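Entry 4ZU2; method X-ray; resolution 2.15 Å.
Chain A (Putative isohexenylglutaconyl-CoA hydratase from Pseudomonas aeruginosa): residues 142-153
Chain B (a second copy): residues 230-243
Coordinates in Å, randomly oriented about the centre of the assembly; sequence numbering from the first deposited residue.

Chain A (142-153) LGILPAQIAPFV
Chain B, residues 230-243: LLDDAARQFAEAVG

The chain B stretch is α-helical from Leu B230, continuing a helix that begins earlier in the chain; against it chain A residues 142-153, from a second copy of the protein, run in the opposing sense. Gly A143 has positive phi (phi/psi 75/8), Ile A144 (-113/-173) and Leu A145 (-122/137) are extended, and Pro A146 (-77/66) leads into Ala A147 (-71/-51), before the chain becomes helical near Ile A149. The two helix axes approach to 10.4 Å at 132°. CA-CA spacings set the register: Leu B231 with Gln A148 (5.8 Å), Ala B234 with Ala A147 (5.1 Å), Phe B238 with Leu A145 (5.7 Å) and Ala B241 with Ile A144 (5.4 Å). The contact buries 638 Å².

At the N-terminal end of the chain B stretch, already within the helix, Leu B230 (chi1 t, chi2 p) reaches Pro A151, CD2 to CB 4.1 Å. Leu B231 (m, t) covers more: its CD2 lies 3.7 Å from Pro A151 CG and its CD1 4.1 Å from Phe A152 CE2. Its carbonyl O accepts the one hydrogen bond between the stretches, from Gln A148 NE2 (3.2 Å, 172°). That O also receives the helical bond from Ala B235 N (2.9 Å), so the glutamine, folded m, m with chi3 -63°, adds a second donor.

Small side chains then allow close approach. Ala B234 CB sits 3.9 Å from Ala A147 CB and 3.4 Å from Ala A147 O, while Ala B235 CB lies 3.4 Å from Gln A148 NE2. Gln B237 backbone O meets Leu A145 CD1 at 3.5 Å, a van der Waals contact.

Phe B238 (chi1 t, chi2 84°) meets Leu A145 O at its ring edge, CD1 to O 3.3 Å; Ala A147 CB packs against its CB at 3.8 Å. Ala B241 points toward chain A, its CB 3.9 Å from CG of Leu A145 (m, t). Finally, Val B242 (t) closes the apolar contact, CG2 to Ile A144 CG2 3.9 Å, with the isoleucine p, t.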

# COMPACT_ATOMS: atom_id res chain seq x y z
N LEU A 142 1.92 -22.04 -16.05
CA LEU A 142 1.90 -23.49 -15.88
C LEU A 142 0.49 -23.98 -15.55
O LEU A 142 0.29 -25.14 -15.20
CB LEU A 142 2.82 -23.89 -14.71
CG LEU A 142 4.20 -24.44 -15.05
CD1 LEU A 142 5.04 -23.37 -15.71
CD2 LEU A 142 4.86 -24.95 -13.79
N GLY A 143 -0.49 -23.09 -15.66
CA GLY A 143 -1.85 -23.45 -15.38
C GLY A 143 -2.22 -23.61 -13.93
O GLY A 143 -3.34 -24.06 -13.67
N ILE A 144 -1.32 -23.26 -13.01
CA ILE A 144 -1.60 -23.30 -11.57
C ILE A 144 -1.63 -21.88 -10.93
O ILE A 144 -1.56 -20.90 -11.65
CB ILE A 144 -0.61 -24.22 -10.81
CG1 ILE A 144 0.79 -23.62 -10.75
CG2 ILE A 144 -0.55 -25.62 -11.50
CD1 ILE A 144 1.85 -24.58 -10.12
N LEU A 145 -1.74 -21.80 -9.60
CA LEU A 145 -2.06 -20.56 -8.90
C LEU A 145 -0.94 -20.28 -7.91
O LEU A 145 -0.51 -21.19 -7.26
CB LEU A 145 -3.36 -20.68 -8.10
CG LEU A 145 -4.58 -21.32 -8.73
CD1 LEU A 145 -5.81 -21.20 -7.78
CD2 LEU A 145 -4.86 -20.72 -10.10
N PRO A 146 -0.48 -19.02 -7.82
CA PRO A 146 0.31 -18.65 -6.64
C PRO A 146 -0.67 -18.44 -5.45
O PRO A 146 -0.87 -17.33 -4.99
CB PRO A 146 1.03 -17.36 -7.09
CG PRO A 146 0.07 -16.71 -8.11
CD PRO A 146 -0.75 -17.87 -8.70
N ALA A 147 -1.32 -19.53 -5.02
CA ALA A 147 -2.54 -19.50 -4.19
C ALA A 147 -2.30 -19.04 -2.77
O ALA A 147 -2.98 -18.13 -2.28
CB ALA A 147 -3.19 -20.84 -4.17
N GLN A 148 -1.33 -19.67 -2.11
CA GLN A 148 -0.93 -19.28 -0.77
C GLN A 148 -0.13 -17.98 -0.83
O GLN A 148 -0.11 -17.24 0.14
CB GLN A 148 -0.04 -20.33 -0.10
CG GLN A 148 -0.60 -21.71 0.02
CD GLN A 148 -1.84 -21.73 0.89
OE1 GLN A 148 -1.79 -21.42 2.07
NE2 GLN A 148 -2.95 -22.06 0.29
N ILE A 149 0.58 -17.74 -1.93
CA ILE A 149 1.36 -16.50 -2.07
C ILE A 149 0.47 -15.25 -2.12
O ILE A 149 0.88 -14.18 -1.61
CB ILE A 149 2.25 -16.57 -3.31
CG1 ILE A 149 3.36 -17.62 -3.10
CG2 ILE A 149 2.87 -15.30 -3.67
CD1 ILE A 149 3.87 -18.16 -4.35
N ALA A 150 -0.70 -15.37 -2.74
CA ALA A 150 -1.51 -14.20 -3.13
C ALA A 150 -1.63 -13.13 -2.02
O ALA A 150 -1.32 -11.96 -2.21
CB ALA A 150 -2.88 -14.60 -3.59
N PRO A 151 -2.09 -13.54 -0.85
CA PRO A 151 -2.28 -12.57 0.23
C PRO A 151 -0.98 -11.95 0.74
O PRO A 151 -0.97 -10.81 1.14
CB PRO A 151 -2.96 -13.41 1.32
CG PRO A 151 -2.75 -14.78 0.97
CD PRO A 151 -2.61 -14.86 -0.49
N PHE A 152 0.12 -12.68 0.67
CA PHE A 152 1.36 -12.16 1.16
C PHE A 152 2.01 -11.18 0.13
O PHE A 152 2.70 -10.23 0.50
CB PHE A 152 2.28 -13.28 1.62
CG PHE A 152 1.75 -14.08 2.79
CD1 PHE A 152 1.78 -13.57 4.08
CD2 PHE A 152 1.26 -15.38 2.59
CE1 PHE A 152 1.32 -14.32 5.14
CE2 PHE A 152 0.76 -16.11 3.62
CZ PHE A 152 0.79 -15.60 4.91
N VAL A 153 1.75 -11.38 -1.14
CA VAL A 153 2.31 -10.49 -2.13
C VAL A 153 1.49 -9.19 -2.22
O VAL A 153 2.05 -8.12 -2.42
CB VAL A 153 2.46 -11.14 -3.54
CG1 VAL A 153 1.11 -11.48 -4.14
CG2 VAL A 153 3.24 -10.21 -4.50
N LEU B 230 -8.88 -17.46 4.13
CA LEU B 230 -8.44 -17.24 2.78
C LEU B 230 -7.42 -18.31 2.32
O LEU B 230 -7.49 -18.78 1.19
CB LEU B 230 -7.86 -15.83 2.65
CG LEU B 230 -7.36 -15.52 1.25
CD1 LEU B 230 -8.40 -15.88 0.21
CD2 LEU B 230 -7.00 -14.08 1.13
N LEU B 231 -6.46 -18.67 3.17
CA LEU B 231 -5.49 -19.71 2.82
C LEU B 231 -6.12 -21.13 2.67
O LEU B 231 -5.81 -21.89 1.70
CB LEU B 231 -4.30 -19.68 3.79
CG LEU B 231 -3.38 -18.42 3.70
CD1 LEU B 231 -2.40 -18.48 4.83
CD2 LEU B 231 -2.61 -18.26 2.32
N ASP B 232 -7.04 -21.46 3.60
CA ASP B 232 -7.77 -22.73 3.54
C ASP B 232 -8.42 -22.85 2.17
O ASP B 232 -8.30 -23.87 1.50
CB ASP B 232 -8.83 -22.81 4.63
CG ASP B 232 -8.23 -22.95 5.98
OD1 ASP B 232 -7.02 -23.22 6.04
OD2 ASP B 232 -8.94 -22.78 7.00
N ASP B 233 -9.08 -21.80 1.74
CA ASP B 233 -9.81 -21.80 0.49
C ASP B 233 -8.87 -21.74 -0.73
O ASP B 233 -9.09 -22.43 -1.75
CB ASP B 233 -10.86 -20.71 0.51
CG ASP B 233 -11.60 -20.59 -0.80
OD1 ASP B 233 -12.44 -21.47 -1.13
OD2 ASP B 233 -11.30 -19.62 -1.52
N ALA B 234 -7.79 -20.97 -0.61
CA ALA B 234 -6.81 -20.87 -1.67
C ALA B 234 -6.18 -22.25 -1.99
O ALA B 234 -6.05 -22.59 -3.11
CB ALA B 234 -5.72 -19.86 -1.32
N ALA B 235 -5.82 -22.99 -0.96
CA ALA B 235 -5.28 -24.31 -1.06
C ALA B 235 -6.25 -25.28 -1.77
O ALA B 235 -5.80 -26.12 -2.52
CB ALA B 235 -4.93 -24.82 0.32
N ARG B 236 -7.56 -25.13 -1.56
CA ARG B 236 -8.52 -25.91 -2.32
C ARG B 236 -8.52 -25.57 -3.82
O ARG B 236 -8.50 -26.45 -4.69
CB ARG B 236 -9.94 -25.78 -1.75
CG ARG B 236 -10.94 -26.67 -2.51
CD ARG B 236 -12.31 -26.83 -1.75
NE ARG B 236 -12.17 -27.40 -0.43
CZ ARG B 236 -12.28 -28.71 -0.16
NH1 ARG B 236 -12.51 -29.61 -1.13
NH2 ARG B 236 -12.10 -29.12 1.08
N GLN B 237 -8.59 -24.28 -4.11
CA GLN B 237 -8.48 -23.77 -5.46
C GLN B 237 -7.17 -24.17 -6.15
O GLN B 237 -7.14 -24.41 -7.34
CB GLN B 237 -8.62 -22.22 -5.42
CG GLN B 237 -10.10 -21.83 -5.15
CD GLN B 237 -10.37 -20.32 -5.20
OE1 GLN B 237 -11.15 -19.79 -4.39
NE2 GLN B 237 -9.73 -19.64 -6.14
N PHE B 238 -6.08 -24.20 -5.42
CA PHE B 238 -4.82 -24.65 -5.99
C PHE B 238 -4.96 -26.13 -6.45
O PHE B 238 -4.57 -26.50 -7.57
CB PHE B 238 -3.72 -24.50 -4.93
CG PHE B 238 -2.35 -24.98 -5.39
CD1 PHE B 238 -1.51 -24.15 -6.14
CD2 PHE B 238 -1.88 -26.22 -5.02
CE1 PHE B 238 -0.25 -24.56 -6.52
CE2 PHE B 238 -0.65 -26.65 -5.42
CZ PHE B 238 0.19 -25.80 -6.18
N ALA B 239 -5.48 -26.99 -5.58
CA ALA B 239 -5.65 -28.42 -5.94
C ALA B 239 -6.48 -28.58 -7.22
O ALA B 239 -6.12 -29.30 -8.13
CB ALA B 239 -6.29 -29.21 -4.77
N GLU B 240 -7.60 -27.87 -7.25
CA GLU B 240 -8.49 -27.86 -8.39
C GLU B 240 -7.78 -27.47 -9.68
O GLU B 240 -8.01 -28.04 -10.75
CB GLU B 240 -9.67 -26.91 -8.09
CG GLU B 240 -10.64 -27.46 -7.00
CD GLU B 240 -11.77 -26.48 -6.58
OE1 GLU B 240 -11.67 -25.25 -6.84
OE2 GLU B 240 -12.77 -26.94 -5.97
N ALA B 241 -6.92 -26.46 -9.58
CA ALA B 241 -6.23 -25.99 -10.75
C ALA B 241 -5.20 -27.02 -11.25
O ALA B 241 -5.09 -27.25 -12.44
CB ALA B 241 -5.55 -24.66 -10.46
N VAL B 242 -4.55 -27.69 -10.31
CA VAL B 242 -3.52 -28.69 -10.59
C VAL B 242 -4.13 -29.87 -11.30
O VAL B 242 -3.51 -30.47 -12.15
CB VAL B 242 -2.73 -29.13 -9.30
CG1 VAL B 242 -1.66 -30.18 -9.58
CG2 VAL B 242 -1.99 -27.99 -8.78
N GLY B 243 -5.36 -30.19 -10.93
CA GLY B 243 -6.03 -31.33 -11.45
C GLY B 243 -6.86 -31.09 -12.68
O GLY B 243 -7.32 -32.04 -13.30